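Local coordinates for N-acetyltransferase family protein (Bacillus anthracis, PDB 3LNB), which probably transfers the acetyl group of acetyl-coenzyme A to arylamine substrates, inactivating the antibiotic sulfamethoxazole, at residues A[72-84]-A[228-240]. The protein carries 1 engineered substitution. Residues are numbered along the deposited sequence; the frame is centred on the assembly and turned at random.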
loop_
_atom_site.group_PDB
_atom_site.type_symbol
_atom_site.label_atom_id
_atom_site.label_comp_id
_atom_site.label_asym_id
_atom_site.label_seq_id
_atom_site.Cartn_x
_atom_site.Cartn_y
_atom_site.Cartn_z
ATOM N N ASP A 72 3.142 2.222 -14.483
ATOM C CA ASP A 72 2.543 3.269 -15.314
ATOM C C ASP A 72 3.477 4.470 -15.349
ATOM O O ASP A 72 3.600 5.147 -16.373
ATOM C CB ASP A 72 1.173 3.692 -14.775
ATOM C CG ASP A 72 0.055 2.762 -15.221
ATOM O OD1 ASP A 72 0.316 1.843 -16.027
ATOM O OD2 ASP A 72 -1.091 2.950 -14.771
ATOM N N ILE A 73 4.127 4.733 -14.217
ATOM C CA ILE A 73 5.078 5.832 -14.125
ATOM C C ILE A 73 6.216 5.516 -15.088
ATOM O O ILE A 73 6.663 6.379 -15.835
ATOM C CB ILE A 73 5.644 5.977 -12.679
ATOM C CG1 ILE A 73 4.513 6.362 -11.718
ATOM C CG2 ILE A 73 6.760 7.010 -12.649
ATOM C CD1 ILE A 73 4.944 6.521 -10.274
ATOM N N MET A 74 6.674 4.268 -15.071
ATOM C CA MET A 74 7.752 3.840 -15.958
ATOM C C MET A 74 7.333 3.915 -17.433
ATOM O O MET A 74 8.102 4.355 -18.287
ATOM C CB MET A 74 8.169 2.404 -15.624
ATOM C CG MET A 74 8.763 2.231 -14.232
ATOM S SD MET A 74 10.352 3.070 -14.059
ATOM C CE MET A 74 9.871 4.659 -13.449
ATOM N N ALA A 75 6.107 3.491 -17.727
ATOM C CA ALA A 75 5.612 3.498 -19.102
ATOM C C ALA A 75 5.050 4.844 -19.555
ATOM O O ALA A 75 4.760 5.031 -20.737
ATOM C CB ALA A 75 4.550 2.418 -19.273
ATOM N N GLY A 76 4.889 5.780 -18.626
ATOM C CA GLY A 76 4.343 7.080 -18.988
ATOM C C GLY A 76 2.873 6.993 -19.373
ATOM O O GLY A 76 2.443 7.583 -20.370
ATOM N N THR A 77 2.102 6.249 -18.583
ATOM C CA THR A 77 0.671 6.069 -18.821
ATOM C C THR A 77 -0.096 6.315 -17.522
ATOM O O THR A 77 -0.893 5.489 -17.081
ATOM C CB THR A 77 0.382 4.643 -19.332
ATOM O OG1 THR A 77 0.925 3.683 -18.409
ATOM C CG2 THR A 77 1.019 4.437 -20.699
ATOM N N ILE A 78 0.150 7.478 -16.933
ATOM C CA ILE A 78 -0.455 7.874 -15.670
ATOM C C ILE A 78 -1.720 8.713 -15.813
ATOM O O ILE A 78 -1.691 9.801 -16.391
ATOM C CB ILE A 78 0.541 8.694 -14.840
ATOM C CG1 ILE A 78 1.885 7.969 -14.799
ATOM C CG2 ILE A 78 -0.012 8.920 -13.433
ATOM C CD1 ILE A 78 3.078 8.913 -14.740
ATOM N N LYS A 79 -2.822 8.199 -15.280
ATOM C CA LYS A 79 -4.104 8.900 -15.300
ATOM C C LYS A 79 -4.345 9.485 -13.917
ATOM O O LYS A 79 -3.695 9.096 -12.941
ATOM C CB LYS A 79 -5.255 7.942 -15.615
ATOM C CG LYS A 79 -5.321 7.472 -17.048
ATOM C CD LYS A 79 -6.534 6.572 -17.288
ATOM C CE LYS A 79 -7.831 7.356 -17.246
ATOM N NZ LYS A 79 -8.916 6.660 -17.986
ATOM N N ASN A 80 -5.278 10.423 -13.829
ATOM C CA ASN A 80 -5.605 11.009 -12.539
ATOM C C ASN A 80 -6.332 9.929 -11.753
ATOM O O ASN A 80 -6.897 8.994 -12.329
ATOM C CB ASN A 80 -6.508 12.230 -12.710
ATOM C CG ASN A 80 -7.627 11.985 -13.694
ATOM O OD1 ASN A 80 -7.385 11.808 -14.884
ATOM N ND2 ASN A 80 -8.865 11.972 -13.202
ATOM N N ILE A 81 -6.315 10.066 -10.434
ATOM C CA ILE A 81 -6.955 9.104 -9.559
ATOM C C ILE A 81 -8.443 9.403 -9.393
ATOM O O ILE A 81 -8.835 10.546 -9.162
ATOM C CB ILE A 81 -6.283 9.122 -8.169
ATOM C CG1 ILE A 81 -4.762 8.996 -8.324
ATOM C CG2 ILE A 81 -6.839 8.003 -7.305
ATOM C CD1 ILE A 81 -4.301 7.710 -8.957
ATOM N N SER A 82 -9.260 8.361 -9.526
ATOM C CA SER A 82 -10.705 8.455 -9.367
ATOM C C SER A 82 -11.211 7.041 -9.097
ATOM O O SER A 82 -10.538 6.060 -9.432
ATOM C CB SER A 82 -11.368 9.004 -10.632
ATOM O OG SER A 82 -11.494 7.995 -11.617
ATOM N N LYS A 83 -12.391 6.936 -8.490
ATOM C CA LYS A 83 -12.969 5.631 -8.184
ATOM C C LYS A 83 -12.978 4.756 -9.436
ATOM O O LYS A 83 -12.425 3.653 -9.449
ATOM C CB LYS A 83 -14.404 5.789 -7.662
ATOM C CG LYS A 83 -15.135 4.458 -7.479
ATOM C CD LYS A 83 -16.594 4.649 -7.091
ATOM C CE LYS A 83 -16.725 5.233 -5.703
ATOM N NZ LYS A 83 -18.148 5.553 -5.385
ATOM N N ASN A 84 -13.603 5.265 -10.491
ATOM C CA ASN A 84 -13.696 4.542 -11.741
ATOM C C ASN A 84 -12.340 4.113 -12.297
ATOM O O ASN A 84 -12.174 2.963 -12.691
ATOM C CB ASN A 84 -14.422 5.388 -12.789
ATOM C CG ASN A 84 -14.229 4.853 -14.176
ATOM O OD1 ASN A 84 -14.897 3.900 -14.585
ATOM N ND2 ASN A 84 -13.283 5.433 -14.907
ATOM N N GLU A 228 -9.424 14.013 -3.400
ATOM C CA GLU A 228 -8.884 13.449 -4.636
ATOM C C GLU A 228 -7.879 14.387 -5.316
ATOM O O GLU A 228 -6.880 13.936 -5.883
ATOM C CB GLU A 228 -10.034 13.102 -5.597
ATOM C CG GLU A 228 -9.658 12.125 -6.706
ATOM C CD GLU A 228 -10.543 10.875 -6.736
ATOM O OE1 GLU A 228 -11.736 10.979 -7.112
ATOM O OE2 GLU A 228 -10.046 9.784 -6.376
ATOM N N GLN A 229 -8.127 15.690 -5.246
ATOM C CA GLN A 229 -7.212 16.639 -5.863
ATOM C C GLN A 229 -5.832 16.535 -5.210
ATOM O O GLN A 229 -4.814 16.504 -5.899
ATOM C CB GLN A 229 -7.743 18.068 -5.740
ATOM C CG GLN A 229 -7.274 18.964 -6.876
ATOM C CD GLN A 229 -7.950 20.317 -6.882
ATOM O OE1 GLN A 229 -9.132 20.441 -6.535
ATOM N NE2 GLN A 229 -7.213 21.343 -7.300
ATOM N N LYS A 230 -5.803 16.475 -3.882
ATOM C CA LYS A 230 -4.540 16.358 -3.150
ATOM C C LYS A 230 -3.884 15.034 -3.520
ATOM O O LYS A 230 -2.676 14.966 -3.728
ATOM C CB LYS A 230 -4.787 16.409 -1.638
ATOM C CG LYS A 230 -3.585 16.008 -0.777
ATOM C CD LYS A 230 -2.396 16.963 -0.919
ATOM C CE LYS A 230 -1.249 16.533 -0.007
ATOM N NZ LYS A 230 -0.046 17.411 -0.118
ATOM N N VAL A 231 -4.690 13.980 -3.595
ATOM C CA VAL A 231 -4.175 12.671 -3.963
ATOM C C VAL A 231 -3.585 12.739 -5.372
ATOM O O VAL A 231 -2.591 12.080 -5.657
ATOM C CB VAL A 231 -5.278 11.594 -3.883
ATOM C CG1 VAL A 231 -4.811 10.302 -4.529
ATOM C CG2 VAL A 231 -5.615 11.330 -2.424
ATOM N N ASN A 232 -4.184 13.546 -6.249
ATOM C CA ASN A 232 -3.645 13.689 -7.602
ATOM C C ASN A 232 -2.360 14.503 -7.555
ATOM O O ASN A 232 -1.467 14.305 -8.380
ATOM C CB ASN A 232 -4.637 14.380 -8.538
ATOM C CG ASN A 232 -5.792 13.486 -8.922
ATOM O OD1 ASN A 232 -5.597 12.376 -9.407
ATOM N ND2 ASN A 232 -7.005 13.966 -8.701
ATOM N N ASN A 233 -2.265 15.419 -6.591
ATOM C CA ASN A 233 -1.059 16.237 -6.458
ATOM C C ASN A 233 0.060 15.329 -5.944
ATOM O O ASN A 233 1.204 15.437 -6.372
ATOM C CB ASN A 233 -1.276 17.395 -5.471
ATOM C CG ASN A 233 -0.116 18.399 -5.475
ATOM O OD1 ASN A 233 0.061 19.166 -6.431
ATOM N ND2 ASN A 233 0.684 18.389 -4.413
ATOM N N ILE A 234 -0.284 14.435 -5.025
ATOM C CA ILE A 234 0.690 13.507 -4.473
ATOM C C ILE A 234 1.229 12.624 -5.597
ATOM O O ILE A 234 2.428 12.357 -5.667
ATOM C CB ILE A 234 0.061 12.619 -3.365
ATOM C CG1 ILE A 234 -0.309 13.480 -2.153
ATOM C CG2 ILE A 234 1.038 11.525 -2.945
ATOM C CD1 ILE A 234 -0.983 12.713 -1.009
ATOM N N GLN A 235 0.346 12.178 -6.485
ATOM C CA GLN A 235 0.787 11.333 -7.583
ATOM C C GLN A 235 1.776 12.091 -8.460
ATOM O O GLN A 235 2.825 11.563 -8.827
ATOM C CB GLN A 235 -0.394 10.874 -8.440
ATOM C CG GLN A 235 0.019 9.928 -9.549
ATOM C CD GLN A 235 -1.158 9.377 -10.340
ATOM O OE1 GLN A 235 -1.241 8.173 -10.579
ATOM N NE2 GLN A 235 -2.065 10.257 -10.760
ATOM N N LYS A 236 1.446 13.333 -8.786
ATOM C CA LYS A 236 2.324 14.128 -9.630
ATOM C C LYS A 236 3.708 14.332 -9.013
ATOM O O LYS A 236 4.715 14.286 -9.721
ATOM C CB LYS A 236 1.670 15.476 -9.950
ATOM C CG LYS A 236 2.538 16.403 -10.801
ATOM C CD LYS A 236 3.146 15.703 -12.028
ATOM C CE LYS A 236 2.115 15.368 -13.092
ATOM N NZ LYS A 236 2.789 14.907 -14.359
ATOM N N VAL A 237 3.765 14.553 -7.702
ATOM C CA VAL A 237 5.043 14.747 -7.019
ATOM C C VAL A 237 5.893 13.475 -7.066
ATOM O O VAL A 237 7.117 13.532 -7.136
ATOM C CB VAL A 237 4.841 15.135 -5.532
ATOM C CG1 VAL A 237 6.193 15.245 -4.833
ATOM C CG2 VAL A 237 4.095 16.451 -5.431
ATOM N N ILE A 238 5.232 12.324 -7.019
ATOM C CA ILE A 238 5.925 11.048 -7.064
ATOM C C ILE A 238 6.408 10.766 -8.489
ATOM O O ILE A 238 7.419 10.088 -8.704
ATOM C CB ILE A 238 4.992 9.934 -6.560
ATOM C CG1 ILE A 238 4.857 10.053 -5.035
ATOM C CG2 ILE A 238 5.505 8.573 -6.984
ATOM C CD1 ILE A 238 3.951 9.015 -4.412
ATOM N N VAL A 239 5.678 11.307 -9.455
ATOM C CA VAL A 239 6.022 11.158 -10.858
ATOM C C VAL A 239 7.161 12.098 -11.264
ATOM O O VAL A 239 7.991 11.738 -12.098
ATOM C CB VAL A 239 4.812 11.474 -11.774
ATOM C CG1 VAL A 239 5.249 11.460 -13.240
ATOM C CG2 VAL A 239 3.706 10.467 -11.549
ATOM N N GLU A 240 7.226 13.286 -10.663
ATOM C CA GLU A 240 8.255 14.261 -11.046
ATOM C C GLU A 240 9.337 14.698 -10.046
ATOM O O GLU A 240 10.374 15.221 -10.461
ATOM C CB GLU A 240 7.564 15.517 -11.582
ATOM C CG GLU A 240 7.033 16.437 -10.481
ATOM C CD GLU A 240 6.242 17.604 -11.037
ATOM O OE1 GLU A 240 6.696 18.201 -12.036
ATOM O OE2 GLU A 240 5.171 17.932 -10.476
HETATM O O HOH W 1 -9.186 12.757 -10.441
HETATM O O HOH W 2 -13.683 9.532 -7.780
#
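Q235 and N232, one helical turn apart, hold the extended linker 77-82 along helix 228-240 through their amide groups. Q235 stands out from the helix with CG anti to its backbone N (chi1 -177°) and an extended chain beyond, which brings NE2 to K79 O at 3.0 Å. I78 runs antiparallel alongside Q235, its CG2 3.2 Å from Q235 OE1, while I81 slants across the Q235 side chain with CD1 3.5 Å from the same OE1. N232 uses its oxygen instead: I81 N reaches OD1 at 2.6 Å, nearly straight and in the carbonyl plane. Beside this bond a water makes a second link, accepting from N232 ND2 and N80 ND2 and donating to I81 O.

The I81 and V231 side chains cross at about a right angle, CG1 against CG1. The E228 carboxylate lies against I81 O without bonding to it, held there by Y108 OH at OE2 and, at OE1, by a water that also accepts from K83 N. At the other end, I78 CD1 meets V239 CG2 tip to tip at 3.6 Å, and the I73 and I238 side chains cross at about a right angle, CD1 against CG2.

A Schellman motif with G76 as C-prime residue closes helix 71-75; S82 OG caps N85 N at the start of helix 83-92. The loop joining these helices thus lies along helix 228-240, whose I238 is near the bound coenzyme A, within the arylamine N-acetyltransferase fold.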